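Sensor histidine kinase CusS (Escherichia coli, PDB 5KU5) senses copper and silver ions through its periplasmic domain and activates the response regulator CusR by phosphorylation. Local coordinates at residues 66-78 with 87-99. Numbering follows the deposited sequence.
With AG (silver ion), chain E.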
loop_
_atom_site.group_PDB
_atom_site.type_symbol
_atom_site.label_atom_id
_atom_site.label_comp_id
_atom_site.label_asym_id
_atom_site.label_seq_id
_atom_site.Cartn_x
_atom_site.Cartn_y
_atom_site.Cartn_z
ATOM N N GLY A 66 16.250 2.718 6.202
ATOM C CA GLY A 66 16.633 3.241 4.887
ATOM C C GLY A 66 17.037 4.708 4.821
ATOM O O GLY A 66 17.610 5.138 3.819
ATOM N N ALA A 67 16.735 5.478 5.868
ATOM C CA ALA A 67 17.014 6.914 5.892
ATOM C C ALA A 67 17.357 7.402 7.299
ATOM O O ALA A 67 17.225 6.651 8.268
ATOM C CB ALA A 67 15.805 7.675 5.364
ATOM N N PRO A 68 17.801 8.667 7.415
ATOM C CA PRO A 68 17.848 9.314 8.725
ATOM C C PRO A 68 16.462 9.439 9.364
ATOM O O PRO A 68 15.444 9.383 8.663
ATOM C CB PRO A 68 18.420 10.701 8.416
ATOM C CG PRO A 68 19.228 10.513 7.183
ATOM C CD PRO A 68 18.520 9.450 6.391
ATOM N N ASP A 69 16.448 9.592 10.687
ATOM C CA ASP A 69 15.219 9.782 11.463
ATOM C C ASP A 69 14.446 10.987 10.923
ATOM O O ASP A 69 14.987 12.096 10.873
ATOM C CB ASP A 69 15.588 9.986 12.943
ATOM C CG ASP A 69 14.377 10.144 13.861
ATOM O OD1 ASP A 69 13.216 10.008 13.417
ATOM O OD2 ASP A 69 14.603 10.414 15.056
ATOM N N ILE A 70 13.195 10.761 10.506
ATOM C CA ILE A 70 12.347 11.847 9.977
ATOM C C ILE A 70 12.054 12.950 10.997
ATOM O O ILE A 70 11.848 14.099 10.602
ATOM C CB ILE A 70 11.015 11.353 9.338
ATOM C CG1 ILE A 70 10.095 10.662 10.360
ATOM C CG2 ILE A 70 11.302 10.473 8.123
ATOM C CD1 ILE A 70 8.811 10.124 9.761
ATOM N N ARG A 71 12.075 12.616 12.289
ATOM C CA ARG A 71 11.896 13.612 13.360
ATOM C C ARG A 71 12.958 14.717 13.371
ATOM O O ARG A 71 12.707 15.799 13.904
ATOM C CB ARG A 71 11.828 12.938 14.736
ATOM C CG ARG A 71 10.568 12.105 14.930
ATOM C CD ARG A 71 10.473 11.528 16.328
ATOM N NE ARG A 71 10.284 12.588 17.327
ATOM C CZ ARG A 71 11.067 12.832 18.384
ATOM N NH1 ARG A 71 12.144 12.090 18.665
ATOM N NH2 ARG A 71 10.754 13.840 19.195
ATOM N N GLU A 72 14.121 14.453 12.775
ATOM C CA GLU A 72 15.139 15.490 12.552
ATOM C C GLU A 72 14.719 16.547 11.516
ATOM O O GLU A 72 15.339 17.608 11.435
ATOM C CB GLU A 72 16.467 14.867 12.109
ATOM C CG GLU A 72 17.073 13.873 13.093
ATOM C CD GLU A 72 18.476 13.422 12.709
ATOM O OE1 GLU A 72 19.059 13.962 11.749
ATOM O OE2 GLU A 72 19.007 12.517 13.382
ATOM N N PHE A 73 13.700 16.239 10.712
ATOM C CA PHE A 73 13.144 17.168 9.727
ATOM C C PHE A 73 11.826 17.809 10.173
ATOM O O PHE A 73 11.215 18.554 9.406
ATOM C CB PHE A 73 12.971 16.450 8.383
ATOM C CG PHE A 73 14.276 16.070 7.740
ATOM C CD1 PHE A 73 14.988 14.958 8.185
ATOM C CD2 PHE A 73 14.808 16.834 6.706
ATOM C CE1 PHE A 73 16.201 14.616 7.609
ATOM C CE2 PHE A 73 16.019 16.492 6.120
ATOM C CZ PHE A 73 16.716 15.381 6.572
ATOM N N THR A 74 11.400 17.534 11.407
ATOM C CA THR A 74 10.232 18.191 12.004
ATOM C C THR A 74 10.401 19.714 12.046
ATOM O O THR A 74 9.442 20.440 11.795
ATOM C CB THR A 74 9.945 17.644 13.425
ATOM O OG1 THR A 74 9.563 16.267 13.335
ATOM C CG2 THR A 74 8.823 18.414 14.122
ATOM N N ARG A 75 11.615 20.188 12.336
ATOM C CA ARG A 75 11.893 21.632 12.402
ATOM C C ARG A 75 11.672 22.386 11.077
ATOM O O ARG A 75 11.376 23.579 11.101
ATOM C CB ARG A 75 13.310 21.902 12.949
ATOM C CG ARG A 75 14.478 21.501 12.046
ATOM C CD ARG A 75 15.790 22.097 12.553
ATOM N NE ARG A 75 16.892 21.959 11.594
ATOM C CZ ARG A 75 17.695 20.896 11.461
ATOM N NH1 ARG A 75 17.556 19.812 12.228
ATOM N NH2 ARG A 75 18.657 20.917 10.540
ATOM N N ASP A 76 11.825 21.690 9.946
ATOM C CA ASP A 76 11.600 22.253 8.600
ATOM C C ASP A 76 10.212 21.967 8.017
ATOM O O ASP A 76 9.916 22.403 6.902
ATOM C CB ASP A 76 12.650 21.704 7.617
ATOM C CG ASP A 76 14.057 22.173 7.928
ATOM O OD1 ASP A 76 14.218 23.232 8.566
ATOM O OD2 ASP A 76 15.010 21.479 7.513
ATOM N N ALA A 77 9.367 21.244 8.753
ATOM C CA ALA A 77 8.044 20.843 8.260
ATOM C C ALA A 77 7.176 22.058 7.919
ATOM O O ALA A 77 7.164 23.042 8.659
ATOM C CB ALA A 77 7.343 19.965 9.287
ATOM N N ILE A 78 6.475 21.978 6.790
ATOM C CA ILE A 78 5.578 23.034 6.318
ATOM C C ILE A 78 4.156 22.475 6.330
ATOM O O ILE A 78 3.957 21.328 5.924
ATOM C CB ILE A 78 5.949 23.477 4.881
ATOM C CG1 ILE A 78 7.382 24.032 4.828
ATOM C CG2 ILE A 78 4.947 24.496 4.333
ATOM C CD1 ILE A 78 7.633 25.256 5.685
ATOM N N GLU A 87 -3.778 17.859 10.684
ATOM C CA GLU A 87 -2.390 18.252 10.883
ATOM C C GLU A 87 -1.456 17.409 9.996
ATOM O O GLU A 87 -0.807 16.476 10.463
ATOM C CB GLU A 87 -2.057 18.107 12.374
ATOM C CG GLU A 87 -0.930 19.000 12.859
ATOM C CD GLU A 87 -0.387 18.580 14.215
ATOM O OE1 GLU A 87 -1.175 18.081 15.050
ATOM O OE2 GLU A 87 0.827 18.754 14.451
ATOM N N VAL A 88 -1.421 17.751 8.706
ATOM C CA VAL A 88 -0.569 17.086 7.712
ATOM C C VAL A 88 0.565 18.029 7.327
ATOM O O VAL A 88 0.325 19.201 7.043
ATOM C CB VAL A 88 -1.356 16.706 6.435
ATOM C CG1 VAL A 88 -0.465 15.950 5.453
ATOM C CG2 VAL A 88 -2.592 15.889 6.788
ATOM N N TYR A 89 1.792 17.508 7.306
ATOM C CA TYR A 89 2.976 18.307 6.990
ATOM C C TYR A 89 3.679 17.842 5.728
ATOM O O TYR A 89 3.518 16.700 5.300
ATOM C CB TYR A 89 3.960 18.272 8.153
ATOM C CG TYR A 89 3.407 18.916 9.397
ATOM C CD1 TYR A 89 3.407 20.303 9.547
ATOM C CD2 TYR A 89 2.866 18.145 10.417
ATOM C CE1 TYR A 89 2.891 20.901 10.687
ATOM C CE2 TYR A 89 2.352 18.732 11.560
ATOM C CZ TYR A 89 2.364 20.110 11.688
ATOM O OH TYR A 89 1.853 20.699 12.816
ATOM N N LEU A 90 4.458 18.753 5.151
ATOM C CA LEU A 90 5.312 18.470 4.013
ATOM C C LEU A 90 6.770 18.524 4.462
ATOM O O LEU A 90 7.204 19.521 5.038
ATOM C CB LEU A 90 5.063 19.486 2.898
ATOM C CG LEU A 90 3.658 19.453 2.286
ATOM C CD1 LEU A 90 3.426 20.670 1.407
ATOM C CD2 LEU A 90 3.426 18.173 1.494
ATOM N N LEU A 91 7.504 17.437 4.220
ATOM C CA LEU A 91 8.947 17.388 4.435
ATOM C C LEU A 91 9.650 17.344 3.084
ATOM O O LEU A 91 9.225 16.606 2.188
ATOM C CB LEU A 91 9.334 16.146 5.241
ATOM C CG LEU A 91 8.576 15.840 6.532
ATOM C CD1 LEU A 91 9.067 14.522 7.108
ATOM C CD2 LEU A 91 8.730 16.957 7.552
ATOM N N SER A 92 10.722 18.128 2.941
ATOM C CA SER A 92 11.576 18.099 1.744
ATOM C C SER A 92 12.852 17.258 1.961
ATOM O O SER A 92 13.842 17.413 1.245
ATOM C CB SER A 92 11.925 19.525 1.313
ATOM O OG SER A 92 12.784 20.151 2.247
ATOM N N GLY A 93 12.810 16.369 2.951
ATOM C CA GLY A 93 13.857 15.380 3.209
ATOM C C GLY A 93 13.361 14.495 4.339
ATOM O O GLY A 93 12.295 14.764 4.899
ATOM N N PRO A 94 14.111 13.438 4.695
ATOM C CA PRO A 94 15.385 12.996 4.148
ATOM C C PRO A 94 15.234 12.206 2.854
ATOM O O PRO A 94 14.113 11.946 2.402
ATOM C CB PRO A 94 15.916 12.069 5.243
ATOM C CG PRO A 94 14.696 11.477 5.845
ATOM C CD PRO A 94 13.629 12.531 5.755
ATOM N N THR A 95 16.374 11.830 2.281
ATOM C CA THR A 95 16.419 10.891 1.169
ATOM C C THR A 95 16.387 9.461 1.726
ATOM O O THR A 95 17.117 9.137 2.661
ATOM C CB THR A 95 17.683 11.097 0.313
ATOM O OG1 THR A 95 17.679 12.428 -0.220
ATOM C CG2 THR A 95 17.747 10.090 -0.842
ATOM N N MET A 96 15.521 8.627 1.155
ATOM C CA MET A 96 15.460 7.208 1.484
ATOM C C MET A 96 16.282 6.447 0.459
ATOM O O MET A 96 16.072 6.619 -0.743
ATOM C CB MET A 96 14.014 6.708 1.455
ATOM C CG MET A 96 13.849 5.262 1.896
ATOM S SD MET A 96 12.132 4.724 1.912
ATOM C CE MET A 96 12.354 2.960 2.144
ATOM N N MET A 97 17.204 5.608 0.937
ATOM C CA MET A 97 18.007 4.753 0.060
ATOM C C MET A 97 17.082 3.756 -0.628
ATOM O O MET A 97 16.251 3.121 0.027
ATOM C CB MET A 97 19.089 4.012 0.861
ATOM C CG MET A 97 19.964 3.055 0.052
ATOM S SD MET A 97 20.715 3.796 -1.414
ATOM C CE MET A 97 21.895 4.919 -0.670
ATOM N N MET A 98 17.221 3.632 -1.946
ATOM C CA MET A 98 16.403 2.720 -2.738
ATOM C C MET A 98 17.295 1.877 -3.650
ATOM O O MET A 98 18.377 2.327 -4.040
ATOM C CB MET A 98 15.380 3.513 -3.558
ATOM C CG MET A 98 14.314 4.222 -2.731
ATOM S SD MET A 98 13.194 3.111 -1.861
ATOM C CE MET A 98 12.153 2.522 -3.193
ATOM N N PRO A 99 16.847 0.652 -3.989
ATOM C CA PRO A 99 17.678 -0.262 -4.770
ATOM C C PRO A 99 17.713 0.070 -6.257
ATOM O O PRO A 99 16.882 0.835 -6.747
ATOM C CB PRO A 99 16.993 -1.615 -4.553
ATOM C CG PRO A 99 15.556 -1.269 -4.396
ATOM C CD PRO A 99 15.532 0.052 -3.676
HETATM AG AG AG E . 11.618 4.738 -0.523
#
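Phe73 and Pro94 meet ring against ring, between a pair of backbone bonds at one end and a single one at the other. The phenyl ring, with CG set beside its own backbone N (chi1 -67°), lies with one face against the cis peptide joining Gly93 to Pro94. Pro94 CD sits over that face in a CH-pi contact, 4.0 Å from the centroid of the Phe73 ring, while Pro94 CB approaches Phe73 CE1 at 3.5 Å. Two more apolar groups pack on the proline: Ile70 CG2 touches its CD, and Ala67 CB meets its CG. Farther along, Leu91 makes its closer contacts with CD2, which rests 3.5 Å from Phe73 O and also touches Ala77 CB, while CD1 faces Ile70 CB.

Backbone hydrogen bonds secure both ends. Ile78 and Leu90 form an antiparallel hydrogen-bonded pair, with Leu90 N 2.7 Å from Ile78 O and Ile78 N 3.1 Å from Leu90 O. At the other end Met97 N donates to Gly66 O (2.9 Å) in a nearly straight bond of 170°.

Met96 extends its chain fully, CG opposite the backbone N (chi1 -175°), and binds silver through SD at 2.5 Å; Met98 SD, Ser47 and His108 complete the site. The segments thus join the outermost strand 78-79 and its neighbour 89-91 in the antiparallel sheet to a silver site in the PDC-fold periplasmic sensor domain.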